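Local coordinates for KaiC-like domain-containing protein (Pyrococcus horikoshii, PDB 2EKD) that is of unknown function but belongs to a Pyrococcus family grouped with the P-loop NTPases and is named for a KaiC-like domain, at residues 28-33 with 62-67. Residues are numbered along the deposited sequence; the frame is centred on the assembly and turned at random.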
loop_
_atom_site.group_PDB
_atom_site.type_symbol
_atom_site.label_atom_id
_atom_site.label_comp_id
_atom_site.label_asym_id
_atom_site.label_seq_id
_atom_site.Cartn_x
_atom_site.Cartn_y
_atom_site.Cartn_z
ATOM N N ALA F 28 -8.780 27.403 6.159
ATOM C CA ALA F 28 -7.979 28.237 5.268
ATOM C C ALA F 28 -8.714 29.482 4.774
ATOM O O ALA F 28 -8.088 30.451 4.363
ATOM C CB ALA F 28 -7.496 27.405 4.075
ATOM N N GLU F 29 -10.041 29.458 4.807
ATOM C CA GLU F 29 -10.810 30.610 4.362
ATOM C C GLU F 29 -10.439 31.866 5.173
ATOM O O GLU F 29 -10.486 32.987 4.646
ATOM C CB GLU F 29 -12.313 30.332 4.493
ATOM C CG GLU F 29 -12.758 29.995 5.906
ATOM C CD GLU F 29 -12.919 28.498 6.138
ATOM O OE1 GLU F 29 -12.238 27.698 5.459
ATOM O OE2 GLU F 29 -13.721 28.121 7.017
ATOM N N LEU F 30 -10.069 31.678 6.442
ATOM C CA LEU F 30 -9.692 32.803 7.304
ATOM C C LEU F 30 -8.466 33.533 6.753
ATOM O O LEU F 30 -8.393 34.762 6.808
ATOM C CB LEU F 30 -9.389 32.337 8.735
ATOM C CG LEU F 30 -10.486 31.667 9.564
ATOM C CD1 LEU F 30 -9.998 31.492 11.004
ATOM C CD2 LEU F 30 -11.746 32.518 9.545
ATOM N N LEU F 31 -7.511 32.774 6.224
ATOM C CA LEU F 31 -6.297 33.361 5.663
ATOM C C LEU F 31 -6.636 34.070 4.362
ATOM O O LEU F 31 -6.037 35.094 4.022
ATOM C CB LEU F 31 -5.240 32.286 5.393
ATOM C CG LEU F 31 -3.932 32.846 4.819
ATOM C CD1 LEU F 31 -3.309 33.828 5.823
ATOM C CD2 LEU F 31 -2.964 31.704 4.511
ATOM N N LEU F 32 -7.594 33.510 3.631
ATOM C CA LEU F 32 -8.024 34.107 2.378
ATOM C C LEU F 32 -8.685 35.446 2.677
ATOM O O LEU F 32 -8.409 36.443 2.017
ATOM C CB LEU F 32 -9.041 33.221 1.659
ATOM C CG LEU F 32 -9.628 33.972 0.455
ATOM C CD1 LEU F 32 -8.547 34.094 -0.627
ATOM C CD2 LEU F 32 -10.860 33.255 -0.073
ATOM N N TYR F 33 -9.574 35.456 3.665
ATOM C CA TYR F 33 -10.269 36.679 4.036
ATOM C C TYR F 33 -9.239 37.737 4.407
ATOM O O TYR F 33 -9.354 38.890 4.017
ATOM C CB TYR F 33 -11.192 36.443 5.234
ATOM C CG TYR F 33 -12.042 37.649 5.561
ATOM C CD1 TYR F 33 -13.161 37.960 4.790
ATOM C CD2 TYR F 33 -11.703 38.505 6.611
ATOM C CE1 TYR F 33 -13.923 39.090 5.049
ATOM C CE2 TYR F 33 -12.461 39.649 6.880
ATOM C CZ TYR F 33 -13.570 39.934 6.093
ATOM O OH TYR F 33 -14.327 41.056 6.341
ATOM N N ALA F 62 -19.864 32.063 9.170
ATOM C CA ALA F 62 -19.005 32.339 10.322
ATOM C C ALA F 62 -19.247 33.736 10.888
ATOM O O ALA F 62 -18.764 34.060 11.971
ATOM C CB ALA F 62 -17.524 32.177 9.936
ATOM N N GLY F 63 -19.987 34.561 10.147
ATOM C CA GLY F 63 -20.290 35.908 10.602
ATOM C C GLY F 63 -19.414 37.017 10.038
ATOM O O GLY F 63 -19.530 38.176 10.439
ATOM N N PHE F 64 -18.524 36.680 9.113
ATOM C CA PHE F 64 -17.661 37.700 8.536
ATOM C C PHE F 64 -18.430 38.600 7.572
ATOM O O PHE F 64 -19.462 38.215 7.025
ATOM C CB PHE F 64 -16.492 37.061 7.780
ATOM C CG PHE F 64 -15.462 36.420 8.670
ATOM C CD1 PHE F 64 -15.749 35.249 9.365
ATOM C CD2 PHE F 64 -14.198 36.992 8.811
ATOM C CE1 PHE F 64 -14.796 34.653 10.189
ATOM C CE2 PHE F 64 -13.233 36.403 9.636
ATOM C CZ PHE F 64 -13.534 35.231 10.326
ATOM N N ASP F 65 -17.930 39.813 7.386
ATOM C CA ASP F 65 -18.529 40.733 6.436
ATOM C C ASP F 65 -17.887 40.308 5.119
ATOM O O ASP F 65 -16.692 40.502 4.917
ATOM C CB ASP F 65 -18.152 42.175 6.775
ATOM C CG ASP F 65 -18.447 43.134 5.643
ATOM O OD1 ASP F 65 -19.591 43.135 5.139
ATOM O OD2 ASP F 65 -17.530 43.890 5.258
ATOM N N VAL F 66 -18.680 39.716 4.234
ATOM C CA VAL F 66 -18.167 39.229 2.963
ATOM C C VAL F 66 -18.312 40.167 1.769
ATOM O O VAL F 66 -18.221 39.732 0.624
ATOM C CB VAL F 66 -18.806 37.867 2.607
ATOM C CG1 VAL F 66 -18.360 36.817 3.607
ATOM C CG2 VAL F 66 -20.329 37.984 2.621
ATOM N N ALA F 67 -18.540 41.451 2.025
ATOM C CA ALA F 67 -18.650 42.408 0.929
ATOM C C ALA F 67 -17.288 42.522 0.218
ATOM O O ALA F 67 -17.223 42.594 -1.013
ATOM C CB ALA F 67 -19.094 43.763 1.453
HETATM O O HOH W 1 -15.946 40.665 9.194
#
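One face of the Tyr33 ring receives the edge of Phe64, whose CD2 stands 3.6 Å above the tyrosine plane, offset toward the rim; the edge of the same tyrosine meets the carbonyl oxygen of Asp65. The aromatic pair is T-shaped, with centroids 5.0 Å apart and planes at 67°. At the rim of Phe64, Tyr33 CE2 and Ala62 CB lie in the ring plane, while Leu30 CD2 approaches obliquely to 3.3 Å from CZ. In this α/β fold, helix 29-37 packs on a largely parallel sheet through Leu31 and Leu32, and Tyr33, with CG anti to the backbone N (chi1 -174°), reaches outward to the loop between helices 51-61 and 67-70. That loop begins with a Schellman motif, in which Gly63, at positive phi, follows helix 51-61. Glu29, one turn before Tyr33, joins helix 29-37 to helix 51-61 by a salt bridge to Arg58. Tyr33 OH donates to Asp65 O at 2.8 Å, in the carbonyl plane and on a lone pair. A water accepts from Asp65 N (2.8 Å) and donates weakly to Tyr33 OH. A phenylalanine in place of Tyr33 would probably keep the ring pair but leave the Asp65 carbonyl and the water without their hydroxyl partner.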